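Local coordinates for phospho-2-dehydro-3-deoxyheptonate aldolase (Francisella tularensis, PDB 3TQK), which probably catalyses the condensation of phosphoenolpyruvate with D-erythrose 4-phosphate to give 3-deoxy-D-arabino-heptulosonate 7-phosphate, the first step of chorismate biosynthesis, at residues A[89-94]-A[138-143]; A[263-268]-A[297-302]. All coordinates share one frame; numbering follows the deposited sequence.

Contact 1 (A[89-94]-A[138-143])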
loop_
_atom_site.group_PDB
_atom_site.type_symbol
_atom_site.label_atom_id
_atom_site.label_comp_id
_atom_site.label_asym_id
_atom_site.label_seq_id
_atom_site.Cartn_x
_atom_site.Cartn_y
_atom_site.Cartn_z
ATOM N N ARG A 89 -17.021 5.372 -14.826
ATOM C CA ARG A 89 -16.402 5.115 -13.544
ATOM C C ARG A 89 -17.235 4.084 -12.788
ATOM O O ARG A 89 -18.408 4.324 -12.466
ATOM C CB ARG A 89 -16.332 6.443 -12.790
ATOM C CG ARG A 89 -15.627 6.434 -11.475
ATOM C CD ARG A 89 -15.946 7.721 -10.705
ATOM N NE ARG A 89 -15.630 7.497 -9.306
ATOM C CZ ARG A 89 -14.437 7.691 -8.758
ATOM N NH1 ARG A 89 -13.436 8.183 -9.468
ATOM N NH2 ARG A 89 -14.252 7.406 -7.471
ATOM N N VAL A 90 -16.639 2.927 -12.527
ATOM C CA VAL A 90 -17.327 1.853 -11.822
ATOM C C VAL A 90 -16.461 1.421 -10.641
ATOM O O VAL A 90 -15.732 0.423 -10.724
ATOM C CB VAL A 90 -17.618 0.651 -12.764
ATOM C CG1 VAL A 90 -18.670 -0.254 -12.155
ATOM C CG2 VAL A 90 -18.070 1.129 -14.143
ATOM N N TYR A 91 -16.536 2.185 -9.547
ATOM C CA TYR A 91 -15.667 1.972 -8.386
ATOM C C TYR A 91 -16.346 1.159 -7.301
ATOM O O TYR A 91 -17.515 1.371 -6.998
ATOM C CB TYR A 91 -15.183 3.300 -7.822
ATOM C CG TYR A 91 -13.961 3.833 -8.535
ATOM C CD1 TYR A 91 -13.915 3.905 -9.924
ATOM C CD2 TYR A 91 -12.844 4.256 -7.828
ATOM C CE1 TYR A 91 -12.805 4.387 -10.586
ATOM C CE2 TYR A 91 -11.719 4.752 -8.493
ATOM C CZ TYR A 91 -11.712 4.815 -9.876
ATOM O OH TYR A 91 -10.611 5.308 -10.553
ATOM N N PHE A 92 -15.607 0.231 -6.707
ATOM C CA PHE A 92 -16.209 -0.711 -5.761
ATOM C C PHE A 92 -15.645 -0.597 -4.344
ATOM O O PHE A 92 -15.838 -1.494 -3.522
ATOM C CB PHE A 92 -16.046 -2.139 -6.280
ATOM C CG PHE A 92 -16.782 -2.407 -7.560
ATOM C CD1 PHE A 92 -18.160 -2.292 -7.615
ATOM C CD2 PHE A 92 -16.094 -2.761 -8.714
ATOM C CE1 PHE A 92 -18.850 -2.540 -8.790
ATOM C CE2 PHE A 92 -16.782 -3.016 -9.888
ATOM C CZ PHE A 92 -18.160 -2.901 -9.925
ATOM N N GLU A 93 -14.978 0.515 -4.052
ATOM C CA GLU A 93 -14.329 0.696 -2.759
ATOM C C GLU A 93 -14.239 2.187 -2.408
ATOM O O GLU A 93 -13.979 3.028 -3.266
ATOM C CB GLU A 93 -12.939 0.037 -2.785
ATOM C CG GLU A 93 -12.311 -0.275 -1.417
ATOM C CD GLU A 93 -11.176 0.685 -1.017
ATOM O OE1 GLU A 93 -11.120 1.833 -1.529
ATOM O OE2 GLU A 93 -10.331 0.287 -0.182
ATOM N N LYS A 94 -14.474 2.499 -1.140
ATOM C CA LYS A 94 -14.354 3.857 -0.632
ATOM C C LYS A 94 -13.240 3.913 0.421
ATOM O O LYS A 94 -13.290 3.190 1.421
ATOM C CB LYS A 94 -15.682 4.299 -0.015
ATOM C CG LYS A 94 -15.665 5.684 0.650
ATOM C CD LYS A 94 -15.284 6.797 -0.318
ATOM C CE LYS A 94 -15.299 8.146 0.386
ATOM N NZ LYS A 94 -14.156 8.276 1.301
ATOM N N ALA A 138 -13.982 2.004 -16.027
ATOM C CA ALA A 138 -12.838 2.295 -15.167
ATOM C C ALA A 138 -13.083 1.789 -13.742
ATOM O O ALA A 138 -14.198 1.856 -13.246
ATOM C CB ALA A 138 -12.606 3.811 -15.121
ATOM N N THR A 139 -12.042 1.308 -13.072
ATOM C CA THR A 139 -12.156 0.957 -11.653
ATOM C C THR A 139 -10.819 1.135 -10.968
ATOM O O THR A 139 -9.810 1.327 -11.636
ATOM C CB THR A 139 -12.656 -0.476 -11.472
ATOM O OG1 THR A 139 -13.240 -0.613 -10.170
ATOM C CG2 THR A 139 -11.524 -1.467 -11.649
ATOM N N GLU A 140 -10.800 1.119 -9.641
ATOM C CA GLU A 140 -9.528 1.120 -8.920
ATOM C C GLU A 140 -9.079 -0.303 -8.663
ATOM O O GLU A 140 -9.863 -1.136 -8.198
ATOM C CB GLU A 140 -9.593 1.874 -7.601
ATOM C CG GLU A 140 -8.202 2.051 -6.976
ATOM C CD GLU A 140 -8.211 2.755 -5.639
ATOM O OE1 GLU A 140 -9.131 3.563 -5.387
ATOM O OE2 GLU A 140 -7.267 2.510 -4.843
ATOM N N PHE A 141 -7.819 -0.578 -8.995
ATOM C CA PHE A 141 -7.220 -1.861 -8.717
ATOM C C PHE A 141 -6.643 -1.802 -7.296
ATOM O O PHE A 141 -5.692 -1.068 -7.028
ATOM C CB PHE A 141 -6.161 -2.181 -9.767
ATOM C CG PHE A 141 -6.735 -2.483 -11.141
ATOM C CD1 PHE A 141 -7.496 -3.618 -11.349
ATOM C CD2 PHE A 141 -6.516 -1.636 -12.213
ATOM C CE1 PHE A 141 -8.029 -3.911 -12.601
ATOM C CE2 PHE A 141 -7.037 -1.932 -13.464
ATOM C CZ PHE A 141 -7.790 -3.073 -13.655
ATOM N N LEU A 142 -7.229 -2.593 -6.404
ATOM C CA LEU A 142 -7.062 -2.449 -4.948
ATOM C C LEU A 142 -6.034 -3.398 -4.308
ATOM O O LEU A 142 -5.378 -3.029 -3.321
ATOM C CB LEU A 142 -8.416 -2.723 -4.284
ATOM C CG LEU A 142 -9.605 -1.840 -4.680
ATOM C CD1 LEU A 142 -10.946 -2.511 -4.377
ATOM C CD2 LEU A 142 -9.452 -0.507 -3.950
ATOM N N ASP A 143 -5.917 -4.616 -4.857
ATOM C CA ASP A 143 -5.103 -5.680 -4.246
ATOM C C ASP A 143 -4.770 -6.772 -5.269
ATOM O O ASP A 143 -5.077 -6.607 -6.450
ATOM C CB ASP A 143 -5.840 -6.243 -3.038
ATOM C CG ASP A 143 -7.043 -7.095 -3.416
ATOM O OD1 ASP A 143 -7.392 -7.170 -4.592
ATOM O OD2 ASP A 143 -7.641 -7.724 -2.525
HETATM O O HOH W 1 -12.809 0.670 -6.999
HETATM O O HOH W 2 -11.764 2.189 -5.203
#
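The Tyr91 ring lies flat on the backbone of 138-143, with Glu140 N 3.7 Å above its plane and over its centre and the carbonyl carbon of Thr139 nearer the rim. CB of Glu140 closes on the ring at CE2 (3.7 Å). On the opposite ring face sits the guanidinium of Arg89, its CZ centred 3.7 Å from the plane, so the ring is sandwiched between a cationic group and the peptide of the neighbouring strand. Two direct hydrogen bonds join the segments, one between backbones and one from a side chain: Val90 N donates to Ala138 O (2.8 Å), and the Thr139 hydroxyl, held anti to its own backbone N (chi1 -158°), donates to Val90 O (2.8 Å), tilted from that carbonyl's plane. Farther along, the segments part and water fills in. One molecule accepts from Phe92 N and, weakly, from Glu140 N; a second gives hydrogens to Glu93 O and Glu140 OE1. Beyond them the methyls of Leu142 meet the aliphatic part of Glu93, Leu142 CD1 lying 3.6 Å from Glu93 CB. Outside the pair, Arg89 is positioned by the carbonyls of Pro57 and Cys58, which accept from NE and NH2, while helix 116-132 covers Val90 and Phe92. This is the C-terminal mouth of neighbouring parallel strands in a TIM barrel, where strand pairing gives way to side-chain and water bridges. The ring face and the two carbonyls together would hold the guanidinium, with its positive charge directed at the manganese site.

Contact 2 (A[263-268]-A[297-302]). With MN (manganese (II) ion), chain B.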
loop_
_atom_site.group_PDB
_atom_site.type_symbol
_atom_site.label_atom_id
_atom_site.label_comp_id
_atom_site.label_asym_id
_atom_site.label_seq_id
_atom_site.Cartn_x
_atom_site.Cartn_y
_atom_site.Cartn_z
ATOM N N ASP A 263 -8.082 15.050 -11.864
ATOM C CA ASP A 263 -9.325 14.769 -11.146
ATOM C C ASP A 263 -9.974 16.101 -10.819
ATOM O O ASP A 263 -9.360 16.915 -10.147
ATOM C CB ASP A 263 -9.011 14.002 -9.858
ATOM C CG ASP A 263 -10.256 13.391 -9.199
ATOM O OD1 ASP A 263 -11.388 13.830 -9.499
ATOM O OD2 ASP A 263 -10.090 12.464 -8.365
ATOM N N CYS A 264 -11.191 16.347 -11.304
ATOM C CA CYS A 264 -11.904 17.571 -10.933
ATOM C C CYS A 264 -12.462 17.519 -9.504
ATOM O O CYS A 264 -12.861 18.555 -8.960
ATOM C CB CYS A 264 -13.070 17.849 -11.884
ATOM S SG CYS A 264 -12.597 17.993 -13.596
ATOM N N SER A 265 -12.504 16.324 -8.918
ATOM C CA SER A 265 -13.142 16.098 -7.624
ATOM C C SER A 265 -12.102 15.884 -6.513
ATOM O O SER A 265 -10.947 16.288 -6.646
ATOM C CB SER A 265 -14.076 14.883 -7.734
ATOM O OG SER A 265 -15.013 14.858 -6.679
ATOM N N HIS A 266 -12.532 15.248 -5.424
ATOM C CA HIS A 266 -11.680 14.960 -4.256
ATOM C C HIS A 266 -10.869 16.180 -3.813
ATOM O O HIS A 266 -11.449 17.227 -3.533
ATOM C CB HIS A 266 -10.824 13.715 -4.518
ATOM C CG HIS A 266 -11.640 12.522 -4.902
ATOM N ND1 HIS A 266 -11.720 12.065 -6.200
ATOM C CD2 HIS A 266 -12.467 11.737 -4.172
ATOM C CE1 HIS A 266 -12.535 11.025 -6.245
ATOM N NE2 HIS A 266 -13.011 10.814 -5.029
ATOM N N GLY A 267 -9.547 16.063 -3.762
ATOM C CA GLY A 267 -8.716 17.163 -3.273
ATOM C C GLY A 267 -8.761 18.439 -4.099
ATOM O O GLY A 267 -8.521 19.530 -3.569
ATOM N N ASN A 268 -9.058 18.329 -5.391
ATOM C CA ASN A 268 -9.066 19.521 -6.254
ATOM C C ASN A 268 -10.341 20.362 -6.113
ATOM O O ASN A 268 -10.286 21.592 -6.161
ATOM C CB ASN A 268 -8.809 19.145 -7.723
ATOM C CG ASN A 268 -7.332 18.994 -8.040
ATOM O OD1 ASN A 268 -6.938 18.205 -8.902
ATOM N ND2 ASN A 268 -6.512 19.754 -7.350
HETATM N N MSE A 297 -11.249 13.483 -14.554
HETATM C CA MSE A 297 -12.206 12.638 -13.836
HETATM C C MSE A 297 -13.295 13.520 -13.273
HETATM O O MSE A 297 -13.015 14.599 -12.766
HETATM C CB MSE A 297 -11.551 11.899 -12.679
HETATM C CG MSE A 297 -10.183 11.315 -12.985
HETATM SE SE MSE A 297 -9.650 10.020 -11.618
HETATM C CE MSE A 297 -11.111 8.729 -11.849
ATOM N N ILE A 298 -14.536 13.055 -13.370
ATOM C CA ILE A 298 -15.684 13.755 -12.821
ATOM C C ILE A 298 -16.478 12.767 -11.983
ATOM O O ILE A 298 -16.692 11.632 -12.406
ATOM C CB ILE A 298 -16.608 14.248 -13.934
ATOM C CG1 ILE A 298 -15.885 15.235 -14.843
ATOM C CG2 ILE A 298 -17.883 14.867 -13.342
ATOM C CD1 ILE A 298 -16.638 15.504 -16.122
ATOM N N GLU A 299 -16.903 13.189 -10.795
ATOM C CA GLU A 299 -17.762 12.362 -9.948
ATOM C C GLU A 299 -19.204 12.801 -10.166
ATOM O O GLU A 299 -19.572 13.935 -9.869
ATOM C CB GLU A 299 -17.337 12.421 -8.467
ATOM C CG GLU A 299 -16.157 11.483 -8.148
ATOM C CD GLU A 299 -15.790 11.408 -6.662
ATOM O OE1 GLU A 299 -15.724 12.460 -5.981
ATOM O OE2 GLU A 299 -15.540 10.280 -6.182
ATOM N N SER A 300 -19.996 11.896 -10.731
ATOM C CA SER A 300 -21.306 12.225 -11.274
ATOM C C SER A 300 -22.319 11.129 -10.956
ATOM O O SER A 300 -21.967 9.951 -10.903
ATOM C CB SER A 300 -21.177 12.389 -12.796
ATOM O OG SER A 300 -22.435 12.362 -13.452
ATOM N N ASN A 301 -23.578 11.509 -10.764
ATOM C CA ASN A 301 -24.644 10.523 -10.502
ATOM C C ASN A 301 -25.989 11.047 -11.011
ATOM O O ASN A 301 -26.043 12.093 -11.653
ATOM C CB ASN A 301 -24.709 10.183 -8.999
ATOM C CG ASN A 301 -24.998 8.693 -8.725
ATOM O OD1 ASN A 301 -25.776 8.038 -9.433
ATOM N ND2 ASN A 301 -24.373 8.165 -7.675
ATOM N N LEU A 302 -27.061 10.315 -10.724
ATOM C CA LEU A 302 -28.403 10.680 -11.170
ATOM C C LEU A 302 -28.948 11.866 -10.381
ATOM O O LEU A 302 -29.459 12.823 -10.968
ATOM C CB LEU A 302 -29.350 9.484 -11.040
ATOM C CG LEU A 302 -29.009 8.283 -11.925
ATOM C CD1 LEU A 302 -29.791 7.037 -11.498
ATOM C CD2 LEU A 302 -29.272 8.619 -13.393
HETATM MN MN MN B . -14.816 9.651 -4.392
HETATM O O HOH W 3 -14.650 13.960 -3.757
#
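The His266 imidazole has Glu299 OE1 over one face, 3.3 Å above the plane and toward the rim, and the carboxylate of Asp263 at its edge. Ring and Glu299 carboxylate planes are turned 51° apart, and both groups converge on the manganese ion: His266 NE2 binds it at 2.2 Å and Glu299 OE2 at 2.0 Å. Those two ligand atoms are close because they share the metal, with no hydrogen between them. The other ring nitrogen, ND1, donates to Asp263 OD2 (2.7 Å), reaching the syn side of the carboxylate and staying near the ring plane. Asp263 OD1 takes Ser265 N from above the carboxylate plane, closing an Asx turn, and OD2 also forms a salt bridge with Lys183. The Glu299 oxygen that does not bind the metal is gripped as well: Ser265 OG, anti to its backbone N (chi1 -162°), donates to OE1 (2.6 Å) on the anti side, and a water held by His266 N gives OE1 a second hydrogen. Earlier on the strands, where Asp263 and Met297 pair, Cys264 N bonds to Met297 O (2.9 Å), and the selenomethionine Met297 brings its CB to 3.7 Å from Asp263 OD1. Cys58 and Asp322 complete the protein ligands of the metal, and helix 276-289 packs against Cys264. These are the C-terminal ends of neighbouring barrel strands, the usual place for a TIM-barrel active site. ND1 carries the proton given to Asp263, which leaves NE2 to bind manganese; the aspartate would make the imidazole a stronger donor, while the hydroxyl of Ser265 and the water, both on OE1, would fix the carboxylate's rotation with OE2 toward the ion.

Overall arrangement
Contact 1 comes first along the chain and closes before contact 2 opens, their centres 14 Å apart. Both lie at the C-terminal mouth of the same eight-stranded parallel barrel: 89-94 and 263-268 begin on the last residue of strands 84-89 and 260-263 and run into the loops; 138-143 and 297-302 begin within strands 137-140 and 293-299 and run on past them. Strand 51-56 separates 84-89 from 293-299 around the closed sheet; their side chains meet inside the barrel, past that strand. Arg89 NH2 forms a salt bridge with Glu299 OE2 (3.4 Å), and Met297 CE touches Tyr91 OH. Contact 1 thus supplies second-shell charge to the manganese centre, to which contact 2 gives two of the four protein ligands.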